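Structural protein ORF273 (Acidianus two-tailed virus, PDB 4ART) is a heat- and acid-stable structural protein of the virion with a new fold, whose precise role is unknown. Local coordinates at residues P217-V222 and N226-D231; A124-A129 and Q177-K182; E40-K45 and F57-L62. All blocks are in the same frame, centred on the assembly; numbering follows the deposited sequence.

Contact 1: P217-V222 and N226-D231; sequences PYHYYV and NSFKDD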
# COMPACT_ATOMS: atom_id res chain seq x y z
N PRO A 217 8.67 -11.03 -0.48
CA PRO A 217 9.50 -10.58 0.64
C PRO A 217 8.64 -9.91 1.73
O PRO A 217 9.01 -9.97 2.90
CB PRO A 217 10.52 -9.62 -0.02
CG PRO A 217 10.46 -9.91 -1.47
CD PRO A 217 9.01 -10.28 -1.71
N TYR A 218 7.45 -9.36 1.36
CA TYR A 218 6.54 -8.78 2.35
C TYR A 218 6.00 -9.92 3.23
O TYR A 218 5.87 -9.75 4.44
CB TYR A 218 5.40 -8.00 1.63
CG TYR A 218 4.45 -7.31 2.58
CD1 TYR A 218 3.37 -7.98 3.13
CD2 TYR A 218 4.64 -5.97 2.94
CE1 TYR A 218 2.51 -7.35 4.03
CE2 TYR A 218 3.77 -5.33 3.82
CZ TYR A 218 2.71 -6.02 4.37
OH TYR A 218 1.87 -5.39 5.26
N HIS A 219 5.66 -11.07 2.59
CA HIS A 219 5.15 -12.25 3.28
C HIS A 219 6.20 -12.80 4.24
O HIS A 219 5.88 -13.17 5.36
CB HIS A 219 4.69 -13.30 2.26
CG HIS A 219 3.46 -12.92 1.49
ND1 HIS A 219 2.48 -12.07 2.04
CD2 HIS A 219 3.06 -13.30 0.26
CE1 HIS A 219 1.54 -11.96 1.11
NE2 HIS A 219 1.83 -12.68 0.03
N TYR A 220 7.47 -12.80 3.83
CA TYR A 220 8.58 -13.26 4.66
C TYR A 220 8.94 -12.24 5.78
O TYR A 220 9.06 -12.62 6.93
CB TYR A 220 9.82 -13.61 3.75
CG TYR A 220 11.05 -14.03 4.53
CD1 TYR A 220 11.00 -15.06 5.45
CD2 TYR A 220 12.26 -13.37 4.34
CE1 TYR A 220 12.14 -15.43 6.19
CE2 TYR A 220 13.39 -13.71 5.09
CZ TYR A 220 13.33 -14.75 6.01
OH TYR A 220 14.46 -15.11 6.69
N TYR A 221 9.09 -10.96 5.46
CA TYR A 221 9.55 -10.02 6.48
C TYR A 221 8.52 -9.36 7.30
O TYR A 221 8.76 -9.13 8.49
CB TYR A 221 10.40 -8.92 5.84
CG TYR A 221 11.72 -9.41 5.32
CD1 TYR A 221 12.75 -9.77 6.19
CD2 TYR A 221 11.98 -9.45 3.95
CE1 TYR A 221 13.99 -10.18 5.71
CE2 TYR A 221 13.23 -9.84 3.46
CZ TYR A 221 14.23 -10.21 4.34
OH TYR A 221 15.47 -10.61 3.87
N VAL A 222 7.41 -8.98 6.68
CA VAL A 222 6.36 -8.24 7.37
C VAL A 222 5.27 -9.16 7.93
O VAL A 222 4.81 -8.96 9.07
CB VAL A 222 5.81 -7.05 6.49
CG1 VAL A 222 4.75 -6.23 7.24
CG2 VAL A 222 6.96 -6.15 6.05
N ASN A 226 8.07 -17.73 7.68
CA ASN A 226 9.37 -18.32 7.32
C ASN A 226 9.38 -19.23 6.09
O ASN A 226 10.43 -19.38 5.49
CB ASN A 226 10.04 -19.01 8.52
CG ASN A 226 11.13 -18.19 9.13
OD1 ASN A 226 10.91 -17.07 9.63
ND2 ASN A 226 12.36 -18.73 9.09
N SER A 227 8.24 -19.82 5.71
CA SER A 227 8.17 -20.70 4.55
C SER A 227 8.47 -19.92 3.24
O SER A 227 8.85 -20.52 2.25
CB SER A 227 6.83 -21.40 4.49
OG SER A 227 5.84 -20.47 4.10
N PHE A 228 8.40 -18.57 3.30
CA PHE A 228 8.67 -17.66 2.19
C PHE A 228 10.12 -17.25 2.09
O PHE A 228 10.47 -16.48 1.22
CB PHE A 228 7.77 -16.40 2.27
CG PHE A 228 6.32 -16.68 1.93
CD1 PHE A 228 5.44 -17.11 2.91
CD2 PHE A 228 5.85 -16.51 0.63
CE1 PHE A 228 4.10 -17.38 2.59
CE2 PHE A 228 4.52 -16.81 0.32
CZ PHE A 228 3.65 -17.23 1.30
N LYS A 229 10.96 -17.76 2.97
CA LYS A 229 12.40 -17.42 3.04
C LYS A 229 13.15 -17.69 1.73
O LYS A 229 13.79 -16.79 1.21
CB LYS A 229 13.07 -18.22 4.17
CG LYS A 229 14.56 -17.88 4.40
CD LYS A 229 15.20 -19.00 5.23
CE LYS A 229 16.41 -18.54 6.00
NZ LYS A 229 17.30 -19.68 6.36
N ASP A 230 13.10 -18.94 1.26
CA ASP A 230 13.81 -19.36 0.05
C ASP A 230 13.50 -18.46 -1.14
O ASP A 230 14.42 -17.99 -1.78
CB ASP A 230 13.54 -20.82 -0.29
CG ASP A 230 14.28 -21.81 0.58
OD1 ASP A 230 15.07 -21.37 1.46
OD2 ASP A 230 14.11 -23.02 0.37
N ASP A 231 12.21 -18.19 -1.41
CA ASP A 231 11.80 -17.33 -2.52
C ASP A 231 12.20 -15.87 -2.32
O ASP A 231 12.65 -15.27 -3.27
CB ASP A 231 10.31 -17.47 -2.81
CG ASP A 231 9.86 -18.87 -3.15
OD1 ASP A 231 10.70 -19.66 -3.63
OD2 ASP A 231 8.65 -19.16 -3.01
O HOH W 1 10.16 -14.16 8.90
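Two CH-pi contacts join His219 and Tyr220, near the C-terminal end of helix 210-221, to Phe228 and Lys229. CB of His219 stands over the centre of the Phe228 ring, 3.7 Å from its centroid and 10° off the normal. In the second, Lys229 CA lies over one face of the Tyr220 ring, 3.8 Å from the centroid. A first torsion of 177° swings the Tyr220 phenol away from the backbone N and alongside the lysine; both side chains run the same way, and Lys229 CG reaches 3.6 Å from Tyr220 OH.

Apolar packing adds Tyr220 CB against Phe228 CB at 3.8 Å. The His219 and Phe228 rings meet obliquely, planes at 56°.

Polar links are indirect: a water donates to Tyr220 O at 2.7 Å and to Asn226 OD1 at 3.1 Å. The imidazole is held at both nitrogens, ND1 by Asp223 and NE2 by Glu195 of the second subunit, where Ala188 also packs on Phe228.

Short as the connection is, it reverses the chain through a 3-10 turn at 226-228 into helix 229-242, forming a helical hairpin, its two segments running roughly antiparallel, at the subunit interface.

Contact 2: A124-A129 and Q177-K182; sequences AGFRIA and QKLGNK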
# COMPACT_ATOMS: atom_id res chain seq x y z
N ALA A 124 10.97 11.30 -21.26
CA ALA A 124 11.23 10.89 -22.65
C ALA A 124 10.48 11.74 -23.69
O ALA A 124 10.68 11.54 -24.89
CB ALA A 124 10.90 9.41 -22.84
N GLY A 125 9.63 12.66 -23.24
CA GLY A 125 8.89 13.56 -24.12
C GLY A 125 7.42 13.21 -24.33
O GLY A 125 6.72 13.97 -24.99
N PHE A 126 6.97 12.05 -23.83
CA PHE A 126 5.56 11.68 -23.95
C PHE A 126 4.71 12.52 -22.96
O PHE A 126 5.23 13.02 -21.96
CB PHE A 126 5.36 10.17 -23.69
CG PHE A 126 5.93 9.25 -24.75
CD1 PHE A 126 7.23 8.79 -24.66
CD2 PHE A 126 5.16 8.85 -25.83
CE1 PHE A 126 7.76 7.93 -25.65
CE2 PHE A 126 5.68 7.98 -26.81
CZ PHE A 126 6.97 7.52 -26.71
N ARG A 127 3.45 12.75 -23.31
CA ARG A 127 2.46 13.47 -22.49
C ARG A 127 1.31 12.50 -22.19
O ARG A 127 0.86 11.82 -23.10
CB ARG A 127 1.94 14.74 -23.22
CG ARG A 127 2.81 15.97 -22.96
CD ARG A 127 2.20 17.27 -23.49
NE ARG A 127 2.81 18.46 -22.89
CZ ARG A 127 3.88 19.10 -23.38
NH1 ARG A 127 4.47 18.67 -24.49
NH2 ARG A 127 4.36 20.17 -22.76
N ILE A 128 0.90 12.38 -20.91
CA ILE A 128 -0.18 11.49 -20.50
C ILE A 128 -1.44 12.34 -20.45
O ILE A 128 -1.56 13.26 -19.61
CB ILE A 128 0.13 10.71 -19.16
CG1 ILE A 128 1.45 9.92 -19.26
CG2 ILE A 128 -1.01 9.78 -18.74
CD1 ILE A 128 2.12 9.64 -17.97
N ALA A 129 -2.34 12.10 -21.43
CA ALA A 129 -3.61 12.81 -21.61
C ALA A 129 -3.45 14.34 -21.35
O ALA A 129 -2.51 14.93 -21.89
CB ALA A 129 -4.69 12.19 -20.74
N GLN A 177 8.11 -0.85 -27.77
CA GLN A 177 7.31 -1.89 -28.40
C GLN A 177 5.84 -1.46 -28.56
O GLN A 177 5.24 -1.68 -29.60
CB GLN A 177 7.41 -3.19 -27.58
CG GLN A 177 6.88 -4.43 -28.30
CD GLN A 177 7.78 -4.87 -29.45
OE1 GLN A 177 8.98 -4.56 -29.51
NE2 GLN A 177 7.20 -5.61 -30.39
N LYS A 178 5.28 -0.81 -27.53
CA LYS A 178 3.88 -0.38 -27.52
C LYS A 178 3.58 0.98 -28.17
O LYS A 178 2.56 1.11 -28.84
CB LYS A 178 3.30 -0.45 -26.09
CG LYS A 178 1.78 -0.64 -26.03
CD LYS A 178 1.35 -2.11 -26.12
CE LYS A 178 -0.13 -2.28 -25.84
NZ LYS A 178 -0.43 -3.66 -25.38
N LEU A 179 4.45 1.98 -27.99
CA LEU A 179 4.19 3.35 -28.49
C LEU A 179 5.06 3.82 -29.62
O LEU A 179 4.69 4.77 -30.30
CB LEU A 179 4.31 4.38 -27.34
CG LEU A 179 3.55 4.11 -26.04
CD1 LEU A 179 3.93 5.15 -24.99
CD2 LEU A 179 2.06 4.13 -26.27
N GLY A 180 6.24 3.25 -29.75
CA GLY A 180 7.22 3.71 -30.73
C GLY A 180 8.21 4.66 -30.10
O GLY A 180 8.22 4.84 -28.88
N ASN A 181 9.16 5.16 -30.90
CA ASN A 181 10.20 6.04 -30.37
C ASN A 181 9.81 7.51 -30.37
O ASN A 181 10.31 8.28 -29.54
CB ASN A 181 11.57 5.78 -31.03
CG ASN A 181 12.71 5.46 -30.06
OD1 ASN A 181 12.51 4.95 -28.94
ND2 ASN A 181 13.95 5.72 -30.49
N LYS A 182 8.89 7.91 -31.24
CA LYS A 182 8.44 9.29 -31.33
C LYS A 182 7.49 9.65 -30.17
O LYS A 182 6.42 9.05 -30.04
CB LYS A 182 7.79 9.58 -32.70
CG LYS A 182 7.66 11.07 -33.03
CD LYS A 182 6.41 11.38 -33.88
CE LYS A 182 6.58 11.17 -35.38
NZ LYS A 182 7.41 12.23 -36.01
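Phe126 reaches across to the end of helix 171-179, where Leu179 meets one face of its ring and the backbone of the following turn meets its outer end. This is the close-packed part of the contact. Leu179 CD1 makes a CH-pi contact over the face, 4.2 Å from the ring centroid and 26° off the normal; its nearest ring atom is Phe126 CE2, at 3.8 Å. CB of the leucine also touches CE2, so the aliphatic side chain meets the ring through its root as well as one methyl branch. The first torsion of Phe126 (-69°), with CG anti to the carbonyl carbon, carries the ring across to helix 171-179 with CE2 and CZ leading, and it crosses the leucine at a slant.

Carbonyl oxygens line the far end of the ring. Gly180 O lies at the edge, in the ring plane, 3.7 Å from Phe126 CZ, an approach that brings it to the weakly positive ring hydrogens, although no hydrogen bond joins the two segments. Lys182 O comes obliquely to 3.5 Å from Phe126 CE2.

The solvent side is looser. Asn181 and Lys182 direct their CB atoms away from Phe126 and contribute through the backbone, while their side chains are exposed. Glycines mark both helix ends: Gly125 has positive phi and completes a Schellman motif after helix 113-123, and Gly180, also with positive phi, turns the chain out of helix 171-179.

Inward, Phe126 packs on Val175 and Ile186, and Leu179 on Leu121, Ile186 and Ile194. The contact thus sits where helices 113-123, 171-179 and 188-201 gather beside the small parallel pair of strands 127-128 and 185-186.

Contact 3: E40-K45 and F57-L62; sequences EKEIRK and FYYYIL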
# COMPACT_ATOMS: atom_id res chain seq x y z
N GLU A 40 13.05 17.11 9.99
CA GLU A 40 13.45 17.68 11.28
C GLU A 40 12.59 18.92 11.60
O GLU A 40 11.96 18.94 12.66
CB GLU A 40 14.94 18.02 11.25
CG GLU A 40 15.55 18.33 12.59
CD GLU A 40 16.96 18.83 12.41
OE1 GLU A 40 17.12 20.03 12.07
OE2 GLU A 40 17.90 18.02 12.57
N LYS A 41 12.53 19.90 10.66
CA LYS A 41 11.76 21.16 10.74
C LYS A 41 10.30 20.86 11.04
O LYS A 41 9.71 21.51 11.89
CB LYS A 41 11.89 21.96 9.43
CG LYS A 41 11.38 23.39 9.51
CD LYS A 41 11.19 24.01 8.13
CE LYS A 41 9.77 23.88 7.63
NZ LYS A 41 9.57 24.58 6.33
N GLU A 42 9.73 19.86 10.34
CA GLU A 42 8.35 19.39 10.50
C GLU A 42 8.10 18.76 11.87
O GLU A 42 7.06 19.02 12.46
CB GLU A 42 7.95 18.43 9.38
CG GLU A 42 7.86 19.11 8.02
CD GLU A 42 6.57 18.94 7.24
OE1 GLU A 42 5.72 18.11 7.63
OE2 GLU A 42 6.44 19.61 6.19
N ILE A 43 9.06 17.96 12.38
CA ILE A 43 8.92 17.33 13.70
C ILE A 43 8.84 18.37 14.83
O ILE A 43 7.85 18.37 15.57
CB ILE A 43 9.95 16.20 13.95
CG1 ILE A 43 9.66 15.00 13.02
CG2 ILE A 43 9.97 15.76 15.42
CD1 ILE A 43 10.83 13.99 12.85
N ARG A 44 9.81 19.31 14.90
CA ARG A 44 9.90 20.37 15.92
C ARG A 44 8.64 21.27 16.02
O ARG A 44 8.44 21.91 17.05
CB ARG A 44 11.20 21.19 15.79
CG ARG A 44 12.43 20.38 15.36
CD ARG A 44 13.74 20.81 15.99
NE ARG A 44 14.04 22.23 15.80
CZ ARG A 44 14.66 22.98 16.70
NH1 ARG A 44 15.09 22.45 17.83
NH2 ARG A 44 14.88 24.27 16.45
N LYS A 45 7.76 21.26 14.99
CA LYS A 45 6.51 22.02 14.95
C LYS A 45 5.27 21.12 14.75
O LYS A 45 5.13 20.08 15.40
CB LYS A 45 6.58 23.15 13.91
CG LYS A 45 6.67 22.70 12.44
CD LYS A 45 7.24 23.80 11.54
CE LYS A 45 6.18 24.63 10.85
NZ LYS A 45 6.78 25.67 9.97
N PHE A 57 3.61 14.23 3.56
CA PHE A 57 4.21 12.99 3.08
C PHE A 57 4.88 13.11 1.71
O PHE A 57 5.81 12.35 1.44
CB PHE A 57 3.21 11.83 3.12
CG PHE A 57 2.69 11.58 4.52
CD1 PHE A 57 1.62 12.30 5.02
CD2 PHE A 57 3.32 10.66 5.36
CE1 PHE A 57 1.18 12.11 6.33
CE2 PHE A 57 2.87 10.47 6.67
CZ PHE A 57 1.80 11.18 7.14
N TYR A 58 4.44 14.05 0.87
CA TYR A 58 4.98 14.21 -0.48
C TYR A 58 5.61 15.57 -0.68
O TYR A 58 5.04 16.58 -0.26
CB TYR A 58 3.92 13.92 -1.55
CG TYR A 58 3.32 12.53 -1.45
CD1 TYR A 58 4.00 11.42 -1.96
CD2 TYR A 58 2.11 12.31 -0.80
CE1 TYR A 58 3.47 10.14 -1.83
CE2 TYR A 58 1.57 11.03 -0.68
CZ TYR A 58 2.25 9.95 -1.21
OH TYR A 58 1.73 8.68 -1.08
N TYR A 59 6.79 15.59 -1.31
CA TYR A 59 7.51 16.83 -1.56
C TYR A 59 8.16 16.85 -2.92
O TYR A 59 8.46 15.80 -3.48
CB TYR A 59 8.65 17.02 -0.56
CG TYR A 59 8.26 17.04 0.90
CD1 TYR A 59 7.99 18.24 1.55
CD2 TYR A 59 8.30 15.88 1.66
CE1 TYR A 59 7.68 18.27 2.90
CE2 TYR A 59 7.98 15.89 3.01
CZ TYR A 59 7.68 17.09 3.63
OH TYR A 59 7.40 17.10 4.95
N TYR A 60 8.47 18.06 -3.40
CA TYR A 60 9.30 18.23 -4.57
C TYR A 60 10.58 18.96 -4.15
O TYR A 60 10.54 19.86 -3.32
CB TYR A 60 8.61 19.06 -5.65
CG TYR A 60 7.32 18.49 -6.21
CD1 TYR A 60 7.27 17.19 -6.70
CD2 TYR A 60 6.20 19.29 -6.38
CE1 TYR A 60 6.10 16.68 -7.27
CE2 TYR A 60 5.04 18.80 -6.97
CZ TYR A 60 4.98 17.49 -7.39
OH TYR A 60 3.81 17.01 -7.94
N ILE A 61 11.70 18.57 -4.73
CA ILE A 61 12.96 19.26 -4.54
C ILE A 61 13.25 19.88 -5.89
O ILE A 61 13.21 19.19 -6.92
CB ILE A 61 14.16 18.42 -3.97
CG1 ILE A 61 13.77 17.73 -2.65
CG2 ILE A 61 15.41 19.31 -3.77
CD1 ILE A 61 14.82 16.77 -2.07
N LEU A 62 13.46 21.19 -5.88
CA LEU A 62 13.74 21.96 -7.07
C LEU A 62 15.21 21.89 -7.40
O LEU A 62 16.02 21.43 -6.58
CB LEU A 62 13.22 23.42 -6.95
CG LEU A 62 11.69 23.62 -6.91
CD1 LEU A 62 11.32 25.06 -7.20
CD2 LEU A 62 10.90 22.56 -7.65
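Glu42 brings its carboxylate to the hydroxyl edge of the Tyr59 ring, between the last turns of helix 23-44 and the beginning of strand 58-62, part of the helix-on-sheet packing in which the long N-terminal helix lies against the mixed seven-stranded sheet. The two side chains approach from opposite directions, and they alone carry the contact between 40-45 and 57-62. Glu42 OE2 lies 3.0 Å from Tyr59 OH, at the edge of the phenol and near its plane. The hydroxyl sits against the carboxylate group as a whole, with Tyr59 OH 3.1 Å from Glu42 CD. The carboxylate itself is turned steeply to the ring, the planes 78° apart.

The backbones stay well separated, the nearest CA atoms, those of Glu42 and Phe57, being 10.6 Å apart, so the long side chains have to bridge the gap. That of Glu42 leaves the helix toward the strand, and a bend at chi2 (-127°), well short of fully extended, sets how the carboxylate meets Tyr59 OH.

Tyr59 is buried; Glu38 of the helix packs on it, as do Val91 and Thr93 of strand 87-96, and Tyr59 and Val91 are paired by backbone hydrogen bonds between strands 58-62 and 87-96, neighbours in the sheet. Two residues on in the strand, Ile61 packs on Leu31, Ile34 and Val35, earlier in the helix. Glu38, one helical turn before Glu42, also brings a like charge close to OE2, and the nearness of the two carboxylates would probably raise the proton affinity of one of them. The same OE2 that lies at the tyrosine edge accepts a hydrogen bond from Asn56 ND2, just before the strand.

Along the chain the three contacts come in series: contact 3 closes first, then contact 2, then contact 1. Their centres lie 33 to 37 Å apart and none touches another; the nearest atoms of contacts 2 and 3 are about 13 Å apart. Contact 3 belongs to the seven-stranded sheet and the N-terminal helix. Contact 1 joins helices 210-221 and 229-242; contact 2 joins the end of helix 171-179 to the loop before strand 127-128. Both touch the second subunit: Ser227 and Phe228 of one subunit pack against Ala129 and Ile128 of the other. Distant within one chain, they are therefore neighbours across the dimer, whereas the segments of contact 3 touch no other chain.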